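PDB 5B82: Tll0287 protein from Thermosynechococcus elongatus, which carries a covalently attached heme c in a PAS-like domain and probably serves a redox or sensing role linked to photosynthesis. Local coordinates for residues S140-P152 with R163-M175. Residues are numbered along the deposited sequence; the frame is centred on the assembly and turned at random.
With HEC (heme c), chain B.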
ATOM      1  N   SER A 140       4.623 -11.635  -8.578  1.00 27.54           N
ATOM      2  CA  SER A 140       3.488 -11.233  -9.399  1.00 31.74           C
ATOM      3  C   SER A 140       3.512  -9.728  -9.652  1.00 29.00           C
ATOM      4  O   SER A 140       3.246  -9.261 -10.763  1.00 35.76           O
ATOM      5  CB  SER A 140       2.182 -11.636  -8.713  1.00 37.44           C
ATOM      6  OG  SER A 140       2.092 -11.062  -7.413  1.00 36.37           O
ATOM      7  N   CYS A 141       3.877  -8.980  -8.617  1.00 31.67           N
ATOM      8  CA  CYS A 141       3.862  -7.520  -8.660  1.00 29.80           C
ATOM      9  C   CYS A 141       4.738  -6.978  -9.780  1.00 30.95           C
ATOM     10  O   CYS A 141       4.447  -5.930 -10.372  1.00 37.00           O
ATOM     11  CB  CYS A 141       4.320  -6.956  -7.318  1.00 24.53           C
ATOM     12  SG  CYS A 141       3.641  -7.827  -5.900  1.00 25.89           S
ATOM     13  N   LEU A 142       5.794  -7.721 -10.095  1.00 28.98           N
ATOM     14  CA  LEU A 142       6.744  -7.298 -11.110  1.00 28.35           C
ATOM     15  C   LEU A 142       6.103  -7.183 -12.491  1.00 30.60           C
ATOM     16  O   LEU A 142       6.698  -6.606 -13.402  1.00 29.42           O
ATOM     17  CB  LEU A 142       7.944  -8.250 -11.164  1.00 31.38           C
ATOM     18  CG  LEU A 142       8.761  -8.432  -9.883  1.00 31.22           C
ATOM     19  CD1 LEU A 142       9.889  -9.439 -10.119  1.00 34.40           C
ATOM     20  CD2 LEU A 142       9.316  -7.104  -9.396  1.00 34.69           C
ATOM     21  N   ALA A 143       4.898  -7.731 -12.651  1.00 32.45           N
ATOM     22  CA  ALA A 143       4.162  -7.548 -13.899  1.00 31.60           C
ATOM     23  C   ALA A 143       3.919  -6.069 -14.203  1.00 34.97           C
ATOM     24  O   ALA A 143       3.885  -5.676 -15.369  1.00 34.78           O
ATOM     25  CB  ALA A 143       2.837  -8.305 -13.866  1.00 32.42           C
ATOM     26  N   CYS A 144       3.762  -5.248 -13.164  1.00 28.73           N
ATOM     27  CA  CYS A 144       3.407  -3.833 -13.371  1.00 33.53           C
ATOM     28  C   CYS A 144       4.313  -2.868 -12.610  1.00 31.26           C
ATOM     29  O   CYS A 144       4.289  -1.659 -12.852  1.00 33.84           O
ATOM     30  CB  CYS A 144       1.952  -3.559 -12.966  1.00 28.39           C
ATOM     31  SG  CYS A 144       0.699  -4.580 -13.771  1.00 34.04           S
ATOM     32  N   HIS A 145       5.096  -3.409 -11.684  1.00 29.69           N
ATOM     33  CA  HIS A 145       6.036  -2.621 -10.901  1.00 24.17           C
ATOM     34  C   HIS A 145       7.470  -3.121 -11.096  1.00 32.35           C
ATOM     35  O   HIS A 145       8.368  -2.773 -10.325  1.00 32.47           O
ATOM     36  CB  HIS A 145       5.679  -2.698  -9.419  1.00 22.47           C
ATOM     37  CG  HIS A 145       4.332  -2.129  -9.080  1.00 24.35           C
ATOM     38  ND1 HIS A 145       4.051  -0.783  -9.166  1.00 27.85           N
ATOM     39  CD2 HIS A 145       3.206  -2.717  -8.611  1.00 24.75           C
ATOM     40  CE1 HIS A 145       2.807  -0.567  -8.773  1.00 29.60           C
ATOM     41  NE2 HIS A 145       2.272  -1.724  -8.426  1.00 27.25           N
ATOM     42  N   GLY A 146       7.671  -3.956 -12.113  1.00 35.71           N
ATOM     43  CA  GLY A 146       8.987  -4.473 -12.434  1.00 35.37           C
ATOM     44  C   GLY A 146       9.764  -3.508 -13.310  1.00 42.36           C
ATOM     45  O   GLY A 146       9.848  -2.317 -13.007  1.00 36.44           O
ATOM     46  N   ALA A 147      10.327  -4.017 -14.404  1.00 42.09           N
ATOM     47  CA  ALA A 147      11.129  -3.186 -15.299  1.00 43.63           C
ATOM     48  C   ALA A 147      10.323  -2.010 -15.831  1.00 45.32           C
ATOM     49  O   ALA A 147       9.158  -2.164 -16.206  1.00 45.88           O
ATOM     50  CB  ALA A 147      11.693  -4.014 -16.452  1.00 40.53           C
ATOM     51  N   LYS A 148      10.953  -0.838 -15.850  1.00 47.21           N
ATOM     52  CA  LYS A 148      10.299   0.388 -16.293  1.00 50.08           C
ATOM     53  C   LYS A 148       9.807   0.238 -17.719  1.00 55.61           C
ATOM     54  O   LYS A 148       8.715   0.680 -18.063  1.00 55.64           O
ATOM     55  CB  LYS A 148      11.267   1.569 -16.203  1.00 52.25           C
ATOM     56  CG  LYS A 148      10.657   2.908 -16.594  1.00 55.58           C
ATOM     57  CD  LYS A 148      11.691   4.025 -16.524  1.00 59.82           C
ATOM     58  CE  LYS A 148      11.105   5.364 -16.946  1.00 61.78           C
ATOM     59  NZ  LYS A 148      12.131   6.443 -16.898  1.00 67.54           N
ATOM     60  N   ASN A 149      10.626  -0.411 -18.539  1.00 62.37           N
ATOM     61  CA  ASN A 149      10.325  -0.599 -19.951  1.00 66.02           C
ATOM     62  C   ASN A 149       9.239  -1.643 -20.210  1.00 63.96           C
ATOM     63  O   ASN A 149       8.744  -1.764 -21.331  1.00 60.73           O
ATOM     64  CB  ASN A 149      11.602  -0.976 -20.701  1.00 69.79           C
ATOM     65  CG  ASN A 149      12.332  -2.141 -20.056  1.00 75.08           C
ATOM     66  OD1 ASN A 149      12.091  -3.301 -20.391  1.00 74.32           O
ATOM     67  ND2 ASN A 149      13.228  -1.837 -19.122  1.00 78.61           N
ATOM     68  N   ARG A 150       8.866  -2.392 -19.174  1.00 60.14           N
ATOM     69  CA  ARG A 150       7.882  -3.458 -19.332  1.00 59.03           C
ATOM     70  C   ARG A 150       6.542  -3.169 -18.657  1.00 58.37           C
ATOM     71  O   ARG A 150       5.761  -4.083 -18.390  1.00 60.10           O
ATOM     72  CB  ARG A 150       8.449  -4.796 -18.852  1.00 64.50           C
ATOM     73  CG  ARG A 150       8.822  -5.735 -19.991  1.00 73.74           C
ATOM     74  CD  ARG A 150      10.324  -5.987 -20.070  1.00 79.35           C
ATOM     75  NE  ARG A 150      10.805  -6.810 -18.963  1.00 79.91           N
ATOM     76  CZ  ARG A 150      12.035  -7.307 -18.878  1.00 80.19           C
ATOM     77  NH1 ARG A 150      12.919  -7.069 -19.842  1.00 80.91           N
ATOM     78  NH2 ARG A 150      12.382  -8.044 -17.831  1.00 75.37           N
ATOM     79  N   ARG A 151       6.276  -1.895 -18.393  1.00 56.05           N
ATOM     80  CA  ARG A 151       5.005  -1.489 -17.809  1.00 51.78           C
ATOM     81  C   ARG A 151       3.894  -1.529 -18.852  1.00 56.48           C
ATOM     82  O   ARG A 151       4.077  -1.062 -19.980  1.00 57.32           O
ATOM     83  CB  ARG A 151       5.110  -0.080 -17.220  1.00 51.42           C
ATOM     84  CG  ARG A 151       6.075   0.059 -16.051  1.00 48.61           C
ATOM     85  CD  ARG A 151       6.210   1.516 -15.636  1.00 50.35           C
ATOM     86  NE  ARG A 151       6.826   2.320 -16.690  1.00 53.63           N
ATOM     87  CZ  ARG A 151       6.688   3.637 -16.800  1.00 49.53           C
ATOM     88  NH1 ARG A 151       5.949   4.299 -15.924  1.00 45.74           N
ATOM     89  NH2 ARG A 151       7.283   4.291 -17.787  1.00 46.73           N
ATOM     90  N   PRO A 152       2.734  -2.091 -18.477  1.00 56.76           N
ATOM     91  CA  PRO A 152       1.554  -2.162 -19.350  1.00 65.38           C
ATOM     92  C   PRO A 152       1.165  -0.785 -19.898  1.00 74.81           C
ATOM     93  O   PRO A 152       1.305   0.215 -19.191  1.00 76.23           O
ATOM     94  CB  PRO A 152       0.467  -2.694 -18.419  1.00 62.66           C
ATOM     95  CG  PRO A 152       1.215  -3.468 -17.391  1.00 59.53           C
ATOM     96  CD  PRO A 152       2.498  -2.733 -17.175  1.00 54.42           C
ATOM     97  N   ARG A 163       6.633   6.388 -10.363  1.00 40.15           N
ATOM     98  CA  ARG A 163       7.956   5.995  -9.882  1.00 42.24           C
ATOM     99  C   ARG A 163       7.925   4.557  -9.370  1.00 39.94           C
ATOM    100  O   ARG A 163       8.945   4.008  -8.957  1.00 41.25           O
ATOM    101  CB  ARG A 163       8.433   6.931  -8.768  1.00 49.42           C
ATOM    102  CG  ARG A 163       8.520   8.400  -9.162  1.00 60.55           C
ATOM    103  CD  ARG A 163       9.963   8.898  -9.232  1.00 71.01           C
ATOM    104  NE  ARG A 163      10.675   8.436 -10.423  1.00 79.75           N
ATOM    105  CZ  ARG A 163      11.907   8.820 -10.756  1.00 85.76           C
ATOM    106  NH1 ARG A 163      12.570   9.676  -9.987  1.00 86.17           N
ATOM    107  NH2 ARG A 163      12.480   8.351 -11.856  1.00 90.36           N
ATOM    108  N   ALA A 164       6.746   3.943  -9.407  1.00 36.16           N
ATOM    109  CA  ALA A 164       6.560   2.611  -8.833  1.00 32.66           C
ATOM    110  C   ALA A 164       7.045   1.480  -9.740  1.00 32.58           C
ATOM    111  O   ALA A 164       6.280   0.571 -10.084  1.00 37.86           O
ATOM    112  CB  ALA A 164       5.095   2.401  -8.446  1.00 28.23           C
ATOM    113  N   TYR A 165       8.320   1.529 -10.114  1.00 29.62           N
ATOM    114  CA  TYR A 165       8.924   0.479 -10.935  1.00 35.00           C
ATOM    115  C   TYR A 165      10.339   0.194 -10.473  1.00 39.29           C
ATOM    116  O   TYR A 165      10.867   0.881  -9.596  1.00 36.57           O
ATOM    117  CB  TYR A 165       8.933   0.874 -12.417  1.00 39.04           C
ATOM    118  CG  TYR A 165       9.566   2.226 -12.699  1.00 43.94           C
ATOM    119  CD1 TYR A 165       8.780   3.356 -12.891  1.00 39.13           C
ATOM    120  CD2 TYR A 165      10.949   2.372 -12.775  1.00 49.75           C
ATOM    121  CE1 TYR A 165       9.348   4.590 -13.142  1.00 43.82           C
ATOM    122  CE2 TYR A 165      11.524   3.603 -13.026  1.00 51.56           C
ATOM    123  CZ  TYR A 165      10.719   4.710 -13.209  1.00 50.95           C
ATOM    124  OH  TYR A 165      11.286   5.940 -13.462  1.00 56.65           O
ATOM    125  N   GLY A 166      10.949  -0.821 -11.072  1.00 40.92           N
ATOM    126  CA  GLY A 166      12.323  -1.177 -10.769  1.00 42.64           C
ATOM    127  C   GLY A 166      12.484  -1.959  -9.481  1.00 42.50           C
ATOM    128  O   GLY A 166      13.583  -2.052  -8.943  1.00 45.03           O
ATOM    129  N   PHE A 167      11.391  -2.522  -8.978  1.00 37.25           N
ATOM    130  CA  PHE A 167      11.455  -3.351  -7.776  1.00 32.26           C
ATOM    131  C   PHE A 167      11.974  -4.758  -8.064  1.00 40.49           C
ATOM    132  O   PHE A 167      11.903  -5.239  -9.193  1.00 42.48           O
ATOM    133  CB  PHE A 167      10.079  -3.462  -7.131  1.00 29.33           C
ATOM    134  CG  PHE A 167       9.565  -2.173  -6.571  1.00 27.37           C
ATOM    135  CD1 PHE A 167       9.953  -1.745  -5.314  1.00 29.62           C
ATOM    136  CD2 PHE A 167       8.673  -1.404  -7.288  1.00 27.79           C
ATOM    137  CE1 PHE A 167       9.472  -0.561  -4.797  1.00 29.79           C
ATOM    138  CE2 PHE A 167       8.189  -0.222  -6.770  1.00 31.03           C
ATOM    139  CZ  PHE A 167       8.588   0.196  -5.525  1.00 26.53           C
ATOM    140  N   ARG A 168      12.488  -5.413  -7.026  1.00 38.12           N
ATOM    141  CA  ARG A 168      12.826  -6.830  -7.090  1.00 41.08           C
ATOM    142  C   ARG A 168      12.047  -7.560  -6.007  1.00 38.41           C
ATOM    143  O   ARG A 168      11.574  -6.936  -5.060  1.00 34.68           O
ATOM    144  CB  ARG A 168      14.321  -7.049  -6.877  1.00 44.33           C
ATOM    145  CG  ARG A 168      15.202  -6.491  -7.975  1.00 54.03           C
ATOM    146  CD  ARG A 168      16.423  -7.381  -8.223  1.00 63.65           C
ATOM    147  NE  ARG A 168      16.939  -8.003  -7.002  1.00 70.74           N
ATOM    148  CZ  ARG A 168      17.621  -7.361  -6.056  1.00 73.08           C
ATOM    149  NH1 ARG A 168      17.862  -6.060  -6.169  1.00 72.00           N
ATOM    150  NH2 ARG A 168      18.052  -8.016  -4.986  1.00 73.25           N
ATOM    151  N   VAL A 169      11.905  -8.873  -6.152  1.00 32.73           N
ATOM    152  CA  VAL A 169      11.209  -9.680  -5.158  1.00 31.77           C
ATOM    153  C   VAL A 169      11.885  -9.530  -3.804  1.00 39.55           C
ATOM    154  O   VAL A 169      13.082  -9.785  -3.670  1.00 41.27           O
ATOM    155  CB  VAL A 169      11.203 -11.170  -5.539  1.00 37.61           C
ATOM    156  CG1 VAL A 169      10.583 -12.001  -4.429  1.00 38.05           C
ATOM    157  CG2 VAL A 169      10.449 -11.374  -6.832  1.00 41.30           C
ATOM    158  N   GLY A 170      11.114  -9.099  -2.810  1.00 36.72           N
ATOM    159  CA  GLY A 170      11.623  -8.914  -1.463  1.00 39.09           C
ATOM    160  C   GLY A 170      11.834  -7.464  -1.082  1.00 37.22           C
ATOM    161  O   GLY A 170      12.057  -7.156   0.086  1.00 36.25           O
ATOM    162  N   ASP A 171      11.775  -6.569  -2.064  1.00 35.10           N
ATOM    163  CA  ASP A 171      11.905  -5.134  -1.797  1.00 30.92           C
ATOM    164  C   ASP A 171      10.785  -4.605  -0.906  1.00 25.47           C
ATOM    165  O   ASP A 171       9.688  -5.154  -0.883  1.00 28.00           O
ATOM    166  CB  ASP A 171      11.867  -4.335  -3.102  1.00 29.51           C
ATOM    167  CG  ASP A 171      13.150  -4.439  -3.889  1.00 37.52           C
ATOM    168  OD1 ASP A 171      14.004  -5.268  -3.511  1.00 40.04           O
ATOM    169  OD2 ASP A 171      13.293  -3.698  -4.887  1.00 34.62           O
ATOM    170  N   LEU A 172      11.056  -3.512  -0.199  1.00 26.36           N
ATOM    171  CA  LEU A 172       9.991  -2.781   0.483  1.00 28.56           C
ATOM    172  C   LEU A 172       9.226  -1.928  -0.526  1.00 26.70           C
ATOM    173  O   LEU A 172       9.785  -0.999  -1.114  1.00 33.17           O
ATOM    174  CB  LEU A 172      10.570  -1.898   1.587  1.00 28.84           C
ATOM    175  CG  LEU A 172       9.570  -0.967   2.272  1.00 30.01           C
ATOM    176  CD1 LEU A 172       8.521  -1.779   3.033  1.00 25.21           C
ATOM    177  CD2 LEU A 172      10.308  -0.009   3.186  1.00 30.87           C
ATOM    178  N   ARG A 173       7.948  -2.246  -0.724  1.00 23.89           N
ATOM    179  CA  ARG A 173       7.113  -1.559  -1.706  1.00 23.54           C
ATOM    180  C   ARG A 173       6.562  -0.232  -1.176  1.00 26.26           C
ATOM    181  O   ARG A 173       6.470   0.756  -1.908  1.00 22.55           O
ATOM    182  CB  ARG A 173       5.942  -2.458  -2.107  1.00 21.69           C
ATOM    183  CG  ARG A 173       4.905  -1.770  -2.971  1.00 22.93           C
ATOM    184  CD  ARG A 173       5.425  -1.527  -4.392  1.00 28.87           C
ATOM    185  NE  ARG A 173       4.420  -0.841  -5.199  1.00 29.25           N
ATOM    186  CZ  ARG A 173       4.287   0.482  -5.270  1.00 28.23           C
ATOM    187  NH1 ARG A 173       5.112   1.269  -4.594  1.00 25.83           N
ATOM    188  NH2 ARG A 173       3.336   1.017  -6.026  1.00 22.83           N
ATOM    189  N   GLY A 174       6.198  -0.238   0.099  1.00 24.54           N
ATOM    190  CA  GLY A 174       5.532   0.878   0.745  1.00 24.83           C
ATOM    191  C   GLY A 174       4.857   0.341   1.990  1.00 23.09           C
ATOM    192  O   GLY A 174       5.302  -0.660   2.565  1.00 20.61           O
ATOM    193  N   MET A 175       3.771   0.980   2.406  1.00 21.20           N
ATOM    194  CA  MET A 175       3.082   0.587   3.630  1.00 18.43           C
ATOM    195  C   MET A 175       1.630   1.011   3.591  1.00 19.55           C
ATOM    196  O   MET A 175       1.258   1.884   2.793  1.00 17.52           O
ATOM    197  CB  MET A 175       3.754   1.224   4.842  1.00 19.55           C
ATOM    198  CG  MET A 175       3.508   2.729   4.976  1.00 17.54           C
ATOM    199  SD  MET A 175       4.528   3.436   6.268  1.00 21.16           S
ATOM    200  CE  MET A 175       4.060   5.179   6.116  1.00 22.39           C
TER
HETATM  201 FE   HEC B 501       0.363  -2.172  -7.666  1.00 24.74          FE
HETATM  202  CHA HEC B 501      -0.380   1.054  -6.913  1.00 22.10           C
HETATM  203  CHB HEC B 501       1.774  -2.530  -4.488  1.00 23.23           C
HETATM  204  CHC HEC B 501       0.920  -5.466  -8.235  1.00 29.06           C
HETATM  205  CHD HEC B 501      -0.644  -1.739 -10.921  1.00 27.45           C
HETATM  206  NA  HEC B 501       0.703  -0.949  -6.028  1.00 23.96           N
HETATM  207  C1A HEC B 501       0.182   0.322  -5.898  1.00 24.69           C
HETATM  208  C2A HEC B 501       0.347   0.750  -4.522  1.00 24.16           C
HETATM  209  C3A HEC B 501       0.940  -0.253  -3.865  1.00 22.44           C
HETATM  210  C4A HEC B 501       1.180  -1.330  -4.791  1.00 24.98           C
HETATM  211  CMA HEC B 501       1.334  -0.294  -2.379  1.00 17.22           C
HETATM  212  CAA HEC B 501      -0.104   2.108  -3.925  1.00 24.65           C
HETATM  213  CBA HEC B 501       1.056   3.094  -3.792  1.00 21.00           C
HETATM  214  CGA HEC B 501       1.326   3.762  -5.113  1.00 20.63           C
HETATM  215  O1A HEC B 501       2.434   3.571  -5.670  1.00 30.44           O
HETATM  216  O2A HEC B 501       0.422   4.465  -5.637  1.00 24.48           O
HETATM  217  NB  HEC B 501       1.208  -3.683  -6.567  1.00 28.16           N
HETATM  218  C1B HEC B 501       1.675  -3.653  -5.270  1.00 26.72           C
HETATM  219  C2B HEC B 501       2.042  -4.997  -4.875  1.00 26.88           C
HETATM  220  C3B HEC B 501       1.814  -5.804  -5.913  1.00 24.58           C
HETATM  221  C4B HEC B 501       1.276  -5.000  -6.992  1.00 27.82           C
HETATM  222  CMB HEC B 501       2.645  -5.400  -3.504  1.00 17.17           C
HETATM  223  CAB HEC B 501       2.055  -7.331  -5.964  1.00 22.04           C
HETATM  224  CBB HEC B 501       1.102  -8.072  -4.991  1.00 19.42           C
HETATM  225  NC  HEC B 501       0.205  -3.365  -9.291  1.00 30.66           N
HETATM  226  C1C HEC B 501       0.435  -4.722  -9.290  1.00 31.59           C
HETATM  227  C2C HEC B 501      -0.062  -5.258 -10.541  1.00 33.41           C
HETATM  228  C3C HEC B 501      -0.368  -4.220 -11.339  1.00 31.24           C
HETATM  229  C4C HEC B 501      -0.288  -3.016 -10.532  1.00 29.68           C
HETATM  230  CMC HEC B 501       0.204  -6.713 -10.992  1.00 26.69           C
HETATM  231  CAC HEC B 501      -0.829  -4.269 -12.821  1.00 28.95           C
HETATM  232  CBC HEC B 501      -2.100  -5.110 -13.086  1.00 34.48           C
HETATM  233  ND  HEC B 501      -0.327  -0.593  -8.770  1.00 27.17           N
HETATM  234  C1D HEC B 501      -0.820  -0.675 -10.068  1.00 32.00           C
HETATM  235  C2D HEC B 501      -1.542   0.545 -10.374  1.00 28.75           C
HETATM  236  C3D HEC B 501      -1.439   1.402  -9.119  1.00 28.85           C
HETATM  237  C4D HEC B 501      -0.675   0.625  -8.182  1.00 27.07           C
HETATM  238  CMD HEC B 501      -2.262   0.914 -11.688  1.00 25.18           C
HETATM  239  CAD HEC B 501      -2.045   2.800  -8.870  1.00 24.15           C
HETATM  240  CBD HEC B 501      -3.435   2.528  -8.307  1.00 25.35           C
HETATM  241  CGD HEC B 501      -4.098   3.799  -7.825  1.00 24.03           C
HETATM  242  O1D HEC B 501      -4.364   4.700  -8.651  1.00 29.31           O
HETATM  243  O2D HEC B 501      -4.365   3.895  -6.607  1.00 26.35           O
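His145 ND1 donates to the backbone carbonyl of Ala164 at 2.8 Å, the oxygen lying in the imidazole plane, while NE2 on the far side of the ring holds the heme iron at 2.1 Å. The off-axis bond at ND1 restrains rotation of the ring about Fe-NE2 and would probably make it a somewhat stronger donor to iron, an effect that cationic Arg173 may offset. Arg173 NE sits over the centre of one imidazole face, 3.8 Å above it, buried without a hydrogen-bond partner. Bent at chi2 (72°), the Arg173 chain is laid over the porphyrin face beside the CHB bridge, and NH2 reaches propionate atom O1A at 2.7 Å; NH1 is taken by Lys92 O. Cys141 and Cys144, thioether-bonded to the heme, complete with His145 the CXXCH motif of c-type cytochromes, here set in a PAS-like fold where Cys68 supplies the other axial ligand. Farther out, backbone bonds hold the loop carrying His145: Gly166 N donates to Gly146 O (2.7 Å), and a weak bond runs from Phe167 N to His145 O. At the periphery the extended Lys148 chain runs over one face of the Tyr165 ring, CG 3.7 Å from the centroid in a CH-pi contact, and Arg151 NE bonds Lys148 O while NH1 forms a salt bridge with Asp162.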